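Local coordinates for protein probable acetyltransferase (Bacillus subtilis, PDB 1NSL) that probably transfers acetyl groups from acetyl-CoA to protein amino termini, perhaps those of ribosomal proteins, as a member of the GNAT acetyltransferase family, at residues C5-H10 / I111-R116; E22-L27 / D49-T54; T120-E125 / N129-C134. One frame throughout, in Å; residues are numbered along the deposited sequence.

Contact 1. Residues C5-H10 / I111-R116; sequences CKVNEH and ITAACR
A beta bulge near the N terminus of this GNAT fold brings Val7 against Ala113 of helix 110-124, the helix that in GNAT enzymes follows the loop binding the acetyl-CoA pyrophosphate. The contact is a small apolar touch carried by one methyl. Val7 CG1 stands anti to the backbone N (chi1 -177°), which directs it at the helix surface, where it rests 3.9 Å from Ala113 CB. The same methyl is in ordinary van der Waals contact with the helix backbone, with Val7 CG1 3.5 Å from Ala113 O and 4.0 Å from Ala114 N. The small side chain of Ala113 goes with a close approach of the chains, CA of Val7 and CA of Ala114 being 6.2 Å apart. The turn has its own internal polar bond: Asn8 OD1 accepts from His10 N at 2.8 Å, a nearly straight bond (172° at the hydrogen) that makes an Asx turn. Val7 and Asn8 both face Ile11 in a classic beta bulge between the antiparallel strands 5-6 and 11-15. Ile13 of the latter touches both Val7 and Ala114, and Ile11 touches Ala113, which extends the apolar contact on both segments. The chemistry implies a modest association by dispersion and exclusion of water, with no hydrogen bond between the segments, while the Asx turn is closed by a bond of its own.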
loop_
_atom_site.group_PDB
_atom_site.type_symbol
_atom_site.label_atom_id
_atom_site.label_comp_id
_atom_site.label_asym_id
_atom_site.label_seq_id
_atom_site.Cartn_x
_atom_site.Cartn_y
_atom_site.Cartn_z
ATOM N N CYS C 5 12.380 11.214 26.180
ATOM C CA CYS C 5 12.588 12.582 26.516
ATOM C C CYS C 5 12.507 12.700 27.992
ATOM O O CYS C 5 11.451 12.459 28.599
ATOM C CB CYS C 5 11.520 13.440 25.887
ATOM S SG CYS C 5 11.899 15.134 26.347
ATOM N N LYS C 6 13.622 13.020 28.624
ATOM C CA LYS C 6 13.536 13.211 30.071
ATOM C C LYS C 6 13.112 14.634 30.394
ATOM O O LYS C 6 13.824 15.559 30.173
ATOM C CB LYS C 6 14.784 12.817 30.798
ATOM C CG LYS C 6 14.617 13.036 32.274
ATOM C CD LYS C 6 15.524 12.130 33.076
ATOM C CE LYS C 6 15.788 12.701 34.475
ATOM N NZ LYS C 6 16.855 11.951 35.204
ATOM N N VAL C 7 11.892 14.776 30.859
ATOM C CA VAL C 7 11.328 16.070 31.105
ATOM C C VAL C 7 11.966 16.540 32.355
ATOM O O VAL C 7 12.534 17.625 32.406
ATOM C CB VAL C 7 9.843 15.924 31.341
ATOM C CG1 VAL C 7 9.206 17.286 31.522
ATOM C CG2 VAL C 7 9.228 15.195 30.177
ATOM N N ASN C 8 11.862 15.690 33.370
ATOM C CA ASN C 8 12.561 15.864 34.631
ATOM C C ASN C 8 12.646 14.505 35.335
ATOM O O ASN C 8 12.259 13.500 34.768
ATOM C CB ASN C 8 11.899 16.937 35.493
ATOM C CG ASN C 8 10.584 16.500 36.063
ATOM O OD1 ASN C 8 10.416 15.340 36.443
ATOM N ND2 ASN C 8 9.629 17.424 36.124
ATOM N N GLU C 9 13.113 14.476 36.573
ATOM C CA GLU C 9 13.330 13.223 37.316
ATOM C C GLU C 9 12.169 12.246 37.496
ATOM O O GLU C 9 12.378 11.123 37.935
ATOM C CB GLU C 9 13.927 13.515 38.708
ATOM C CG GLU C 9 14.457 12.255 39.384
ATOM C CD GLU C 9 15.099 12.500 40.739
ATOM O OE1 GLU C 9 15.404 13.669 41.090
ATOM O OE2 GLU C 9 15.314 11.511 41.481
ATOM N N HIS C 10 10.952 12.655 37.175
ATOM C CA HIS C 10 9.823 11.748 37.304
ATOM C C HIS C 10 9.074 11.554 35.974
ATOM O O HIS C 10 8.382 10.571 35.754
ATOM C CB HIS C 10 8.844 12.292 38.354
ATOM C CG HIS C 10 9.292 12.113 39.779
ATOM N ND1 HIS C 10 9.398 10.878 40.385
ATOM C CD2 HIS C 10 9.623 13.019 40.731
ATOM C CE1 HIS C 10 9.795 11.027 41.640
ATOM N NE2 HIS C 10 9.948 12.317 41.869
ATOM N N ILE C 111 1.346 17.804 32.765
ATOM C CA ILE C 111 1.112 18.373 31.434
ATOM C C ILE C 111 1.962 19.594 31.127
ATOM O O ILE C 111 2.676 19.638 30.080
ATOM C CB ILE C 111 -0.357 18.612 31.231
ATOM C CG1 ILE C 111 -1.027 17.241 31.398
ATOM C CG2 ILE C 111 -0.577 19.237 29.913
ATOM C CD1 ILE C 111 -2.555 17.138 31.403
ATOM N N THR C 112 1.933 20.572 32.042
ATOM C CA THR C 112 2.704 21.790 31.824
ATOM C C THR C 112 4.141 21.432 31.508
ATOM O O THR C 112 4.624 21.638 30.379
ATOM C CB THR C 112 2.641 22.650 33.033
ATOM O OG1 THR C 112 1.305 23.116 33.174
ATOM C CG2 THR C 112 3.453 23.962 32.831
ATOM N N ALA C 113 4.797 20.804 32.474
ATOM C CA ALA C 113 6.170 20.377 32.304
ATOM C C ALA C 113 6.426 19.687 30.956
ATOM O O ALA C 113 7.412 19.994 30.314
ATOM C CB ALA C 113 6.548 19.488 33.423
ATOM N N ALA C 114 5.573 18.744 30.563
ATOM C CA ALA C 114 5.718 18.087 29.301
ATOM C C ALA C 114 5.488 19.014 28.079
ATOM O O ALA C 114 6.206 18.889 27.093
ATOM C CB ALA C 114 4.786 16.848 29.228
ATOM N N CYS C 115 4.489 19.909 28.134
ATOM C CA CYS C 115 4.278 20.878 27.022
ATOM C C CYS C 115 5.554 21.730 26.817
ATOM O O CYS C 115 5.956 21.958 25.692
ATOM C CB CYS C 115 3.026 21.772 27.217
ATOM S SG CYS C 115 1.487 20.793 27.193
ATOM N N ARG C 116 6.200 22.181 27.894
ATOM C CA ARG C 116 7.425 22.943 27.705
ATOM C C ARG C 116 8.489 22.132 26.917
ATOM O O ARG C 116 9.094 22.650 25.949
ATOM C CB ARG C 116 7.976 23.503 29.017
ATOM C CG ARG C 116 6.988 24.391 29.790
ATOM C CD ARG C 116 7.457 24.888 31.229
ATOM N NE ARG C 116 6.936 26.230 31.474
ATOM C CZ ARG C 116 6.296 26.601 32.587
ATOM N NH1 ARG C 116 6.098 25.711 33.546
ATOM N NH2 ARG C 116 5.849 27.846 32.749
#

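Contact 2. Residues E22-L27 / D49-T54; sequences ERLAEL and DTYRET
Two kinds of interaction join helices 22-27 and 49-54, a salt-bridge network and an apolar cluster round Tyr51. The charged pair across the contact is Glu22 and Arg52, with Glu22 OE2 2.9 Å from Arg52 NH1 in a salt bridge. The carboxylate oxygen comes to the edge of the guanidinium, near its plane. The two flat groups are turned 48° from each other, and the bridge is made through OE2, Glu22 OE1 being 4.2 Å from Arg52 NH1. Glu22 gets there by folding at chi2 (78°), which swings its carboxylate across to the other helix. Within helix 49-54, one turn before Arg52, Asp49 OD2 holds Arg52 NH2 at 3.0 Å, by a salt bridge whose hydrogen bond is weak. The guanidinium is thus shared between two acids, which would restrain its rotation. Apolar contact is made by Tyr51. Leu24 CD2 lies 3.8 Å from Tyr51 CD2 and forms an off-centre CH-pi contact with the ring, 4.3 Å from its centroid, while Ala25 CB comes obliquely to Tyr51 CD1, 4.4 Å away. Phe40, Ile56 and Trp59 also touch Tyr51, and Met82 of strand 78-89 touches Leu24. The short axes run 9.1 Å apart at 136°, an obliquely antiparallel pair consistent with the two helices that follow the first strand in the GNAT fold, here between strands 11-15 and 69-75.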
loop_
_atom_site.group_PDB
_atom_site.type_symbol
_atom_site.label_atom_id
_atom_site.label_comp_id
_atom_site.label_asym_id
_atom_site.label_seq_id
_atom_site.Cartn_x
_atom_site.Cartn_y
_atom_site.Cartn_z
ATOM N N GLU C 22 -2.611 -2.754 25.965
ATOM C CA GLU C 22 -3.399 -3.068 27.169
ATOM C C GLU C 22 -3.457 -1.840 28.136
ATOM O O GLU C 22 -4.537 -1.368 28.426
ATOM C CB GLU C 22 -2.940 -4.369 27.895
ATOM C CG GLU C 22 -2.525 -5.522 26.968
ATOM C CD GLU C 22 -1.117 -5.313 26.382
ATOM O OE1 GLU C 22 -0.127 -5.836 26.954
ATOM O OE2 GLU C 22 -0.974 -4.586 25.363
ATOM N N ARG C 23 -2.315 -1.295 28.591
ATOM C CA ARG C 23 -2.345 -0.174 29.531
ATOM C C ARG C 23 -3.050 1.064 28.987
ATOM O O ARG C 23 -3.799 1.695 29.715
ATOM C CB ARG C 23 -0.965 0.160 30.101
ATOM C CG ARG C 23 -0.455 -0.957 31.015
ATOM C CD ARG C 23 0.967 -0.784 31.668
ATOM N NE ARG C 23 1.421 -1.944 32.486
ATOM C CZ ARG C 23 2.568 -1.970 33.189
ATOM N NH1 ARG C 23 2.905 -3.045 33.906
ATOM N NH2 ARG C 23 3.382 -0.910 33.197
ATOM N N LEU C 24 -2.839 1.407 27.721
ATOM C CA LEU C 24 -3.514 2.549 27.153
ATOM C C LEU C 24 -5.032 2.330 27.160
ATOM O O LEU C 24 -5.795 3.163 27.619
ATOM C CB LEU C 24 -3.042 2.789 25.730
ATOM C CG LEU C 24 -3.601 4.033 25.048
ATOM C CD1 LEU C 24 -3.183 5.206 25.848
ATOM C CD2 LEU C 24 -3.070 4.189 23.681
ATOM N N ALA C 25 -5.475 1.204 26.649
ATOM C CA ALA C 25 -6.898 0.953 26.561
ATOM C C ALA C 25 -7.565 0.985 27.940
ATOM O O ALA C 25 -8.658 1.507 28.118
ATOM C CB ALA C 25 -7.151 -0.399 25.867
ATOM N N GLU C 26 -6.906 0.433 28.935
ATOM C CA GLU C 26 -7.514 0.406 30.255
ATOM C C GLU C 26 -7.599 1.825 30.797
ATOM O O GLU C 26 -8.624 2.255 31.330
ATOM C CB GLU C 26 -6.704 -0.500 31.160
ATOM C CG GLU C 26 -7.053 -0.504 32.631
ATOM C CD GLU C 26 -6.181 -1.518 33.345
ATOM O OE1 GLU C 26 -5.135 -1.904 32.747
ATOM O OE2 GLU C 26 -6.544 -1.967 34.460
ATOM N N LEU C 27 -6.525 2.569 30.611
ATOM C CA LEU C 27 -6.516 3.960 31.034
ATOM C C LEU C 27 -7.618 4.718 30.291
ATOM O O LEU C 27 -8.160 5.705 30.763
ATOM C CB LEU C 27 -5.177 4.570 30.679
ATOM C CG LEU C 27 -4.275 5.265 31.662
ATOM C CD1 LEU C 27 -4.342 4.689 33.012
ATOM C CD2 LEU C 27 -2.912 4.991 31.104
ATOM N N ASP C 49 -6.767 -4.754 21.235
ATOM C CA ASP C 49 -6.318 -5.226 19.942
ATOM C C ASP C 49 -6.216 -4.095 18.934
ATOM O O ASP C 49 -5.237 -3.954 18.251
ATOM C CB ASP C 49 -7.267 -6.292 19.428
ATOM C CG ASP C 49 -6.981 -7.634 20.029
ATOM O OD1 ASP C 49 -6.984 -8.613 19.275
ATOM O OD2 ASP C 49 -6.717 -7.810 21.244
ATOM N N THR C 50 -7.244 -3.285 18.836
ATOM C CA THR C 50 -7.217 -2.200 17.891
ATOM C C THR C 50 -6.021 -1.281 18.113
ATOM O O THR C 50 -5.318 -0.978 17.153
ATOM C CB THR C 50 -8.560 -1.450 17.866
ATOM O OG1 THR C 50 -9.637 -2.367 17.508
ATOM C CG2 THR C 50 -8.553 -0.389 16.750
ATOM N N TYR C 51 -5.741 -0.871 19.352
ATOM C CA TYR C 51 -4.551 -0.045 19.568
ATOM C C TYR C 51 -3.262 -0.763 19.203
ATOM O O TYR C 51 -2.304 -0.153 18.729
ATOM C CB TYR C 51 -4.449 0.489 21.003
ATOM C CG TYR C 51 -5.409 1.573 21.245
ATOM C CD1 TYR C 51 -6.634 1.318 21.867
ATOM C CD2 TYR C 51 -5.155 2.836 20.792
ATOM C CE1 TYR C 51 -7.542 2.332 22.058
ATOM C CE2 TYR C 51 -6.064 3.840 20.971
ATOM C CZ TYR C 51 -7.230 3.591 21.599
ATOM O OH TYR C 51 -8.098 4.611 21.768
ATOM N N ARG C 52 -3.235 -2.061 19.433
ATOM C CA ARG C 52 -2.043 -2.809 19.122
ATOM C C ARG C 52 -1.861 -2.997 17.645
ATOM O O ARG C 52 -0.752 -2.922 17.128
ATOM C CB ARG C 52 -2.120 -4.181 19.752
ATOM C CG ARG C 52 -0.809 -4.879 19.833
ATOM C CD ARG C 52 -0.760 -6.061 20.832
ATOM N NE ARG C 52 -2.101 -6.585 21.023
ATOM C CZ ARG C 52 -2.709 -6.690 22.191
ATOM N NH1 ARG C 52 -2.085 -6.351 23.313
ATOM N NH2 ARG C 52 -3.942 -7.153 22.232
ATOM N N GLU C 53 -2.930 -3.253 16.922
ATOM C CA GLU C 53 -2.683 -3.631 15.542
ATOM C C GLU C 53 -2.730 -2.496 14.527
ATOM O O GLU C 53 -2.126 -2.567 13.453
ATOM C CB GLU C 53 -3.608 -4.780 15.143
ATOM C CG GLU C 53 -3.408 -6.076 15.924
ATOM C CD GLU C 53 -4.726 -6.845 16.049
ATOM O OE1 GLU C 53 -5.662 -6.521 15.278
ATOM O OE2 GLU C 53 -4.865 -7.763 16.914
ATOM N N THR C 54 -3.419 -1.432 14.907
ATOM C CA THR C 54 -3.741 -0.369 14.010
ATOM C C THR C 54 -3.402 0.972 14.572
ATOM O O THR C 54 -2.598 1.710 14.006
ATOM C CB THR C 54 -5.226 -0.426 13.796
ATOM O OG1 THR C 54 -5.500 -1.589 13.013
ATOM C CG2 THR C 54 -5.681 0.706 12.946
#

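Contact 3. Residues T120-E125 / N129-C134; sequences TYAFEE and NRVAIC
Arg130, whose backbone N lies at the edge of the Phe123 ring, has a side-chain nitrogen held by two groups: NH1 forms a salt bridge with Glu154 OE2 and a hydrogen bond with Arg158 O of a neighbouring subunit. That side chain points away from helix 120-124, and the contact with the helix is made by what alternates with it along the strand. Val131 turns inward, and its CG2 sits 3.9 Å from Ala122 CB and 4.2 Å from Phe123 CE1, a single methyl touching both helix residues. Phe123 CG is placed anti to its own carbonyl carbon (chi1 -71°), which carries the ring over to the start of the strand; there Phe123 CE1 approaches Asn129 O at 3.6 Å. Leu175 and Trp180 also touch this ring, the latter with the two ring planes inclined to each other. Helix and strand run nearly antiparallel, at 153°, with axes 9.3 Å apart, consistent with the helix-to-strand half of the beta-alpha-beta unit 94-101, 110-124, 130-136. The chemistry therefore differs between successive residues: Val131 gives the helix an apolar partner, while Arg130 turns its charge toward Glu154 and a neighbouring subunit.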
loop_
_atom_site.group_PDB
_atom_site.type_symbol
_atom_site.label_atom_id
_atom_site.label_comp_id
_atom_site.label_asym_id
_atom_site.label_seq_id
_atom_site.Cartn_x
_atom_site.Cartn_y
_atom_site.Cartn_z
ATOM N N THR C 120 9.684 23.655 23.284
ATOM C CA THR C 120 11.082 23.833 22.969
ATOM C C THR C 120 11.400 23.181 21.600
ATOM O O THR C 120 11.920 23.812 20.696
ATOM C CB THR C 120 11.980 23.218 24.087
ATOM O OG1 THR C 120 11.869 23.963 25.319
ATOM C CG2 THR C 120 13.480 23.329 23.690
ATOM N N TYR C 121 11.046 21.922 21.475
ATOM C CA TYR C 121 11.264 21.155 20.291
ATOM C C TYR C 121 10.559 21.802 19.143
ATOM O O TYR C 121 11.083 21.884 18.044
ATOM C CB TYR C 121 10.698 19.759 20.482
ATOM C CG TYR C 121 10.650 18.951 19.223
ATOM C CD1 TYR C 121 11.801 18.352 18.712
ATOM C CD2 TYR C 121 9.444 18.760 18.541
ATOM C CE1 TYR C 121 11.757 17.590 17.555
ATOM C CE2 TYR C 121 9.398 18.003 17.368
ATOM C CZ TYR C 121 10.556 17.420 16.878
ATOM O OH TYR C 121 10.511 16.658 15.713
ATOM N N ALA C 122 9.353 22.269 19.385
ATOM C CA ALA C 122 8.612 22.801 18.280
ATOM C C ALA C 122 9.341 24.002 17.762
ATOM O O ALA C 122 9.544 24.111 16.559
ATOM C CB ALA C 122 7.320 23.166 18.712
ATOM N N PHE C 123 9.775 24.898 18.657
ATOM C CA PHE C 123 10.432 26.140 18.240
ATOM C C PHE C 123 11.893 26.013 17.887
ATOM O O PHE C 123 12.423 26.883 17.189
ATOM C CB PHE C 123 10.340 27.207 19.323
ATOM C CG PHE C 123 8.964 27.776 19.526
ATOM C CD1 PHE C 123 8.102 28.012 18.468
ATOM C CD2 PHE C 123 8.520 28.072 20.775
ATOM C CE1 PHE C 123 6.834 28.528 18.694
ATOM C CE2 PHE C 123 7.290 28.586 20.968
ATOM C CZ PHE C 123 6.462 28.818 19.937
ATOM N N GLU C 124 12.603 24.997 18.361
ATOM C CA GLU C 124 14.060 24.979 18.071
ATOM C C GLU C 124 14.500 23.791 17.247
ATOM O O GLU C 124 15.655 23.434 17.299
ATOM C CB GLU C 124 14.871 24.910 19.366
ATOM C CG GLU C 124 15.233 26.215 20.058
ATOM C CD GLU C 124 15.848 25.999 21.460
ATOM O OE1 GLU C 124 16.182 24.850 21.857
ATOM O OE2 GLU C 124 16.000 26.987 22.201
ATOM N N GLU C 125 13.599 23.140 16.526
ATOM C CA GLU C 125 13.964 21.954 15.750
ATOM C C GLU C 125 13.070 21.836 14.530
ATOM O O GLU C 125 13.534 21.577 13.439
ATOM C CB GLU C 125 13.816 20.694 16.608
ATOM C CG GLU C 125 14.764 20.628 17.797
ATOM C CD GLU C 125 16.181 20.202 17.396
ATOM O OE1 GLU C 125 16.317 19.289 16.542
ATOM O OE2 GLU C 125 17.166 20.773 17.926
ATOM N N ASN C 129 6.901 28.591 13.873
ATOM C CA ASN C 129 6.723 29.952 14.329
ATOM C C ASN C 129 5.569 30.056 15.313
ATOM O O ASN C 129 5.591 30.828 16.269
ATOM C CB ASN C 129 6.510 30.883 13.144
ATOM C CG ASN C 129 6.399 32.313 13.555
ATOM O OD1 ASN C 129 5.329 32.927 13.438
ATOM N ND2 ASN C 129 7.502 32.868 14.050
ATOM N N ARG C 130 4.577 29.228 15.127
ATOM C CA ARG C 130 3.396 29.388 15.925
ATOM C C ARG C 130 3.089 28.066 16.611
ATOM O O ARG C 130 3.350 27.030 16.085
ATOM C CB ARG C 130 2.283 29.820 14.965
ATOM C CG ARG C 130 0.882 29.641 15.460
ATOM C CD ARG C 130 -0.217 30.104 14.499
ATOM N NE ARG C 130 -1.491 29.536 14.960
ATOM C CZ ARG C 130 -2.305 30.154 15.792
ATOM N NH1 ARG C 130 -1.988 31.367 16.217
ATOM N NH2 ARG C 130 -3.428 29.583 16.187
ATOM N N VAL C 131 2.589 28.058 17.812
ATOM C CA VAL C 131 2.130 26.784 18.334
ATOM C C VAL C 131 0.802 27.063 19.001
ATOM O O VAL C 131 0.668 28.106 19.692
ATOM C CB VAL C 131 3.114 26.207 19.292
ATOM C CG1 VAL C 131 2.444 25.362 20.245
ATOM C CG2 VAL C 131 4.101 25.388 18.507
ATOM N N ALA C 132 -0.223 26.242 18.781
ATOM C CA ALA C 132 -1.466 26.582 19.488
ATOM C C ALA C 132 -1.937 25.485 20.383
ATOM O O ALA C 132 -1.499 24.334 20.254
ATOM C CB ALA C 132 -2.552 26.960 18.526
ATOM N N ILE C 133 -2.824 25.829 21.295
ATOM C CA ILE C 133 -3.471 24.830 22.106
ATOM C C ILE C 133 -4.936 25.197 22.200
ATOM O O ILE C 133 -5.298 26.355 22.396
ATOM C CB ILE C 133 -2.917 24.837 23.515
ATOM C CG1 ILE C 133 -1.591 24.089 23.622
ATOM C CG2 ILE C 133 -3.918 24.239 24.496
ATOM C CD1 ILE C 133 -0.884 24.375 25.005
ATOM N N CYS C 134 -5.820 24.225 22.077
ATOM C CA CYS C 134 -7.184 24.605 22.243
ATOM C C CYS C 134 -7.882 23.750 23.284
ATOM O O CYS C 134 -7.342 22.748 23.726
ATOM C CB CYS C 134 -7.862 24.708 20.902
ATOM S SG CYS C 134 -8.457 23.208 20.318
#

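Overall arrangement
Read from the N terminus, the chain opens contact 1 at the turn after strand 5-6, and that contact closes only about a hundred residues later, on helix 110-124. Within this long loop, contact 2 opens and closes, pairing helices 21-30 and 48-65; its centre lies about 24 Å from that of contact 1, and the two do not touch. Contact 3 follows in series, folding the end of helix 110-124 back on strand 130-136 after a very short connection. Contacts 1 and 3 share that helix, joining it to the N-terminal strand region and to strand 130-136, which lies between strands 94-101 and 166-176. Contacts 2 and 3 lie on opposite sides of the chain's centre, about 28 Å apart between centres.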